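Local coordinates for protein galectin 2 (Gallus gallus, PDB 2YMZ) that probably binds carbohydrate as a lectin of the galectin family, whose members recognise beta-galactosides, at residues I83-K95 and V102-S114. Sequence-based numbering, arbitrary orientation. Where two conformers were deposited one is given.
Sequences IIVEFLGDKFLVK and VEFPNRHGYDKIS
Asn-106 reaches from the end of strand 102-105 into the turn between strands 83-88 and 91-95, at one edge of the galectin beta-sandwich. Strands 91-95 and 102-105 pair as an antiparallel hairpin, with Phe-92/Phe-104 and Val-94/Val-102 as hydrogen-bonded pairs; Phe-92 N gives a nearly straight bond to Phe-104 O (2.8 Å). Beyond Pro-105 the ladder ends with Asn-106 N, which meets Asp-90 O from well above its carbonyl plane. The Asn-106 side chain starts with CB 3.3 Å from Asp-90 O and 3.8 Å from Phe-92 CE2. CG stands anti to the backbone N (chi1 -176°), which takes the amide past Phe-92 CE2, its plane 53° from that of the ring, and up to the type II' turn Leu-88 to Lys-91. OD1 accepts a weak bond from Tyr-110 N. Asn-106 ND2 spends both hydrogens in the amide plane, on Gly-89 O (2.9 Å, 172° at the hydrogen) and on a lone pair of Tyr-110 O, which fixes the rotation of the amide. Phe-92 and Phe-87 face the sandwich interior, where Phe-92 also touches Ala-42 of the other sheet. Phe-87 CZ lies 3.4 Å from Tyr-110 O, while Phe-87 CE2 packs 3.6 Å from Ile-113 CG1.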
loop_
_atom_site.group_PDB
_atom_site.type_symbol
_atom_site.label_atom_id
_atom_site.label_comp_id
_atom_site.label_asym_id
_atom_site.label_seq_id
_atom_site.Cartn_x
_atom_site.Cartn_y
_atom_site.Cartn_z
ATOM N N ILE A 83 7.298 -10.846 -5.057
ATOM C CA ILE A 83 8.342 -11.016 -4.002
ATOM C C ILE A 83 7.588 -11.422 -2.682
ATOM O O ILE A 83 6.651 -10.765 -2.316
ATOM C CB ILE A 83 9.088 -9.687 -3.842
ATOM C CG1 ILE A 83 9.894 -9.425 -5.148
ATOM C CG2 ILE A 83 10.102 -9.785 -2.724
ATOM C CD1 ILE A 83 10.381 -8.015 -5.433
ATOM N N ILE A 84 8.051 -12.449 -1.986
ATOM C CA ILE A 84 7.366 -12.803 -0.728
ATOM C C ILE A 84 8.383 -12.608 0.401
ATOM O O ILE A 84 9.511 -13.070 0.233
ATOM C CB ILE A 84 6.982 -14.262 -0.761
ATOM C CG1 ILE A 84 5.909 -14.397 -1.845
ATOM C CG2 ILE A 84 6.404 -14.668 0.626
ATOM C CD1 ILE A 84 5.482 -15.785 -2.255
ATOM N N VAL A 85 8.020 -11.878 1.439
ATOM C CA VAL A 85 8.913 -11.661 2.591
ATOM C C VAL A 85 8.275 -12.392 3.766
ATOM O O VAL A 85 7.055 -12.270 3.976
ATOM C CB VAL A 85 8.993 -10.201 2.972
ATOM C CG1 VAL A 85 10.115 -10.036 4.036
ATOM C CG2 VAL A 85 9.355 -9.322 1.724
ATOM N N GLU A 86 9.103 -13.100 4.546
ATOM C CA GLU A 86 8.603 -13.720 5.781
ATOM C C GLU A 86 9.416 -13.283 6.958
ATOM O O GLU A 86 10.669 -13.145 6.822
ATOM C CB GLU A 86 8.713 -15.177 5.613
ATOM C CG GLU A 86 7.514 -15.611 4.823
ATOM C CD GLU A 86 7.730 -16.907 4.163
ATOM O OE1 GLU A 86 8.846 -17.430 4.314
ATOM O OE2 GLU A 86 6.764 -17.378 3.489
ATOM N N PHE A 87 8.704 -12.992 8.056
ATOM C CA PHE A 87 9.299 -12.487 9.271
ATOM C C PHE A 87 9.498 -13.746 10.133
ATOM O O PHE A 87 8.508 -14.316 10.667
ATOM C CB PHE A 87 8.336 -11.467 9.894
ATOM C CG PHE A 87 8.879 -10.733 11.102
ATOM C CD1 PHE A 87 9.986 -11.211 11.817
ATOM C CD2 PHE A 87 8.200 -9.628 11.574
ATOM C CE1 PHE A 87 10.457 -10.558 12.934
ATOM C CE2 PHE A 87 8.684 -8.927 12.705
ATOM C CZ PHE A 87 9.791 -9.422 13.385
ATOM N N LEU A 88 10.720 -14.265 10.156
ATOM C CA LEU A 88 10.931 -15.545 10.803
ATOM C C LEU A 88 11.779 -15.403 12.091
ATOM O O LEU A 88 12.882 -15.933 12.170
ATOM C CB LEU A 88 11.499 -16.568 9.816
ATOM C CG LEU A 88 10.608 -16.889 8.620
ATOM C CD1 LEU A 88 11.308 -17.889 7.762
ATOM C CD2 LEU A 88 9.259 -17.442 9.027
ATOM N N GLY A 89 11.284 -14.626 13.055
ATOM C CA GLY A 89 11.957 -14.515 14.329
ATOM C C GLY A 89 13.270 -13.800 14.183
ATOM O O GLY A 89 13.272 -12.578 14.077
ATOM N N ASP A 90 14.366 -14.571 14.149
ATOM C CA ASP A 90 15.725 -14.024 14.122
ATOM C C ASP A 90 16.201 -13.670 12.702
ATOM O O ASP A 90 17.333 -13.220 12.513
ATOM C CB ASP A 90 16.732 -14.994 14.783
ATOM C CG ASP A 90 17.047 -16.193 13.918
ATOM O OD1 ASP A 90 16.167 -16.631 13.163
ATOM O OD2 ASP A 90 18.183 -16.713 13.993
ATOM N N LYS A 91 15.345 -13.885 11.719
ATOM C CA LYS A 91 15.729 -13.541 10.362
ATOM C C LYS A 91 14.519 -13.234 9.513
ATOM O O LYS A 91 13.409 -13.614 9.819
ATOM C CB LYS A 91 16.488 -14.688 9.721
ATOM C CG LYS A 91 15.722 -15.985 9.586
ATOM C CD LYS A 91 16.609 -17.119 9.067
ATOM C CE LYS A 91 15.800 -18.323 8.560
ATOM N NZ LYS A 91 15.656 -19.402 9.599
ATOM N N PHE A 92 14.819 -12.555 8.416
ATOM C CA PHE A 92 13.864 -12.353 7.313
ATOM C C PHE A 92 14.228 -13.255 6.161
ATOM O O PHE A 92 15.418 -13.498 5.832
ATOM C CB PHE A 92 13.880 -10.879 6.917
ATOM C CG PHE A 92 13.514 -9.974 8.052
ATOM C CD1 PHE A 92 12.164 -9.800 8.434
ATOM C CD2 PHE A 92 14.481 -9.365 8.793
ATOM C CE1 PHE A 92 11.840 -8.992 9.504
ATOM C CE2 PHE A 92 14.172 -8.548 9.864
ATOM C CZ PHE A 92 12.835 -8.355 10.230
ATOM N N LEU A 93 13.203 -13.764 5.491
ATOM C CA LEU A 93 13.508 -14.571 4.395
ATOM C C LEU A 93 12.736 -13.925 3.219
ATOM O O LEU A 93 11.528 -13.697 3.343
ATOM C CB LEU A 93 13.001 -15.972 4.707
ATOM C CG LEU A 93 13.204 -17.063 3.672
ATOM C CD1 LEU A 93 14.606 -17.652 3.793
ATOM C CD2 LEU A 93 12.173 -18.161 3.940
ATOM N N VAL A 94 13.399 -13.705 2.076
ATOM C CA VAL A 94 12.744 -13.144 0.898
ATOM C C VAL A 94 12.728 -14.229 -0.181
ATOM O O VAL A 94 13.798 -14.678 -0.679
ATOM C CB VAL A 94 13.422 -11.848 0.392
ATOM C CG1 VAL A 94 12.553 -11.240 -0.751
ATOM C CG2 VAL A 94 13.561 -10.812 1.525
ATOM N N LYS A 95 11.539 -14.643 -0.609
ATOM C CA LYS A 95 11.488 -15.662 -1.686
ATOM C C LYS A 95 11.291 -15.010 -3.032
ATOM O O LYS A 95 10.393 -14.162 -3.234
ATOM C CB LYS A 95 10.321 -16.623 -1.486
ATOM C CG LYS A 95 10.350 -17.336 -0.173
ATOM C CD LYS A 95 9.197 -18.350 -0.200
ATOM C CE LYS A 95 8.910 -18.799 1.225
ATOM N NZ LYS A 95 7.620 -19.571 1.213
ATOM N N VAL A 102 16.546 -15.339 -0.304
ATOM C CA VAL A 102 17.529 -14.482 0.308
ATOM C C VAL A 102 17.223 -14.415 1.770
ATOM O O VAL A 102 16.094 -14.082 2.180
ATOM C CB VAL A 102 17.498 -13.082 -0.323
ATOM C CG1 VAL A 102 18.537 -12.161 0.356
ATOM C CG2 VAL A 102 17.728 -13.204 -1.813
ATOM N N GLU A 103 18.220 -14.767 2.592
ATOM C CA GLU A 103 18.062 -14.697 4.019
ATOM C C GLU A 103 18.826 -13.483 4.607
ATOM O O GLU A 103 19.936 -13.150 4.189
ATOM C CB GLU A 103 18.569 -16.033 4.574
ATOM C CG GLU A 103 18.378 -16.280 6.037
ATOM C CD GLU A 103 18.801 -17.709 6.419
ATOM O OE1 GLU A 103 18.040 -18.677 6.110
ATOM O OE2 GLU A 103 19.899 -17.848 7.020
ATOM N N PHE A 104 18.235 -12.768 5.518
ATOM C CA PHE A 104 18.891 -11.609 6.164
ATOM C C PHE A 104 18.593 -11.587 7.662
ATOM O O PHE A 104 17.408 -11.661 8.072
ATOM C CB PHE A 104 18.357 -10.272 5.581
ATOM C CG PHE A 104 19.148 -9.069 5.997
ATOM C CD1 PHE A 104 20.491 -8.920 5.552
ATOM C CD2 PHE A 104 18.594 -8.068 6.797
ATOM C CE1 PHE A 104 21.239 -7.791 5.911
ATOM C CE2 PHE A 104 19.349 -6.956 7.194
ATOM C CZ PHE A 104 20.686 -6.813 6.749
ATOM N N PRO A 105 19.644 -11.414 8.506
ATOM C CA PRO A 105 19.418 -11.483 9.948
ATOM C C PRO A 105 18.600 -10.336 10.473
ATOM O O PRO A 105 18.667 -9.202 9.994
ATOM C CB PRO A 105 20.829 -11.394 10.546
ATOM C CG PRO A 105 21.593 -10.606 9.523
ATOM C CD PRO A 105 21.081 -11.146 8.210
ATOM N N ASN A 106 17.745 -10.676 11.438
ATOM C CA ASN A 106 17.030 -9.659 12.202
ATOM C C ASN A 106 17.968 -9.181 13.261
ATOM O O ASN A 106 17.806 -9.546 14.458
ATOM C CB ASN A 106 15.757 -10.303 12.872
ATOM C CG ASN A 106 14.905 -9.299 13.605
ATOM O OD1 ASN A 106 15.147 -8.112 13.568
ATOM N ND2 ASN A 106 13.840 -9.791 14.295
ATOM N N ARG A 107 18.960 -8.389 12.832
ATOM C CA ARG A 107 20.078 -7.936 13.662
ATOM C C ARG A 107 19.686 -7.230 14.912
ATOM O O ARG A 107 20.340 -7.407 15.946
ATOM C CB ARG A 107 20.893 -6.888 12.878
ATOM C CG ARG A 107 21.590 -7.482 11.727
ATOM C CD ARG A 107 22.179 -6.349 10.902
ATOM N NE ARG A 107 23.072 -7.038 10.019
ATOM C CZ ARG A 107 23.596 -6.484 8.945
ATOM N NH1 ARG A 107 23.231 -5.258 8.628
ATOM N NH2 ARG A 107 24.451 -7.210 8.218
ATOM N N HIS A 108 18.668 -6.367 14.829
ATOM C CA HIS A 108 18.391 -5.500 15.940
ATOM C C HIS A 108 17.236 -6.033 16.777
ATOM O O HIS A 108 16.765 -5.370 17.687
ATOM C CB HIS A 108 18.166 -4.086 15.442
ATOM C CG HIS A 108 19.221 -3.644 14.467
ATOM N ND1 HIS A 108 20.521 -3.357 14.846
ATOM C CD2 HIS A 108 19.170 -3.443 13.122
ATOM C CE1 HIS A 108 21.223 -3.012 13.780
ATOM N NE2 HIS A 108 20.431 -3.066 12.718
ATOM N N GLY A 109 16.808 -7.245 16.466
ATOM C CA GLY A 109 15.828 -7.917 17.318
ATOM C C GLY A 109 14.434 -7.332 17.320
ATOM O O GLY A 109 13.695 -7.502 18.284
ATOM N N TYR A 110 14.025 -6.691 16.216
ATOM C CA TYR A 110 12.623 -6.246 16.093
ATOM C C TYR A 110 11.658 -7.357 16.450
ATOM O O TYR A 110 11.791 -8.500 15.970
ATOM C CB TYR A 110 12.291 -5.904 14.617
ATOM C CG TYR A 110 12.812 -4.570 14.153
ATOM C CD1 TYR A 110 14.167 -4.348 13.985
ATOM C CD2 TYR A 110 11.921 -3.525 13.906
ATOM C CE1 TYR A 110 14.659 -3.111 13.585
ATOM C CE2 TYR A 110 12.384 -2.278 13.495
ATOM C CZ TYR A 110 13.769 -2.094 13.324
ATOM O OH TYR A 110 14.236 -0.867 12.893
ATOM N N ASP A 111 10.604 -7.030 17.195
ATOM C CA ASP A 111 9.578 -8.045 17.334
ATOM C C ASP A 111 8.335 -7.705 16.530
ATOM O O ASP A 111 7.469 -8.557 16.310
ATOM C CB ASP A 111 9.245 -8.318 18.834
ATOM C CG ASP A 111 8.648 -7.100 19.571
ATOM O OD1 ASP A 111 8.746 -5.929 19.121
ATOM O OD2 ASP A 111 8.089 -7.329 20.668
ATOM N N LYS A 112 8.266 -6.450 16.076
ATOM C CA LYS A 112 7.128 -5.994 15.316
ATOM C C LYS A 112 7.680 -5.020 14.265
ATOM O O LYS A 112 8.492 -4.162 14.580
ATOM C CB LYS A 112 6.150 -5.281 16.272
ATOM C CG LYS A 112 4.976 -4.565 15.632
ATOM C CD LYS A 112 4.417 -3.593 16.682
ATOM C CE LYS A 112 3.460 -2.611 16.042
ATOM N NZ LYS A 112 2.467 -2.042 17.003
ATOM N N ILE A 113 7.167 -5.124 13.058
ATOM C CA ILE A 113 7.501 -4.190 11.992
ATOM C C ILE A 113 6.247 -3.324 11.808
ATOM O O ILE A 113 5.142 -3.836 11.592
ATOM C CB ILE A 113 7.851 -4.951 10.674
ATOM C CG1 ILE A 113 9.126 -5.839 10.845
ATOM C CG2 ILE A 113 7.874 -4.005 9.456
ATOM C CD1 ILE A 113 10.363 -5.043 11.102
ATOM N N SER A 114 6.402 -2.030 11.926
ATOM C CA SER A 114 5.247 -1.180 11.743
ATOM C C SER A 114 5.269 -0.330 10.487
ATOM O O SER A 114 4.261 0.280 10.126
ATOM C CB SER A 114 5.034 -0.316 12.986
ATOM O OG SER A 114 6.094 0.586 13.087
#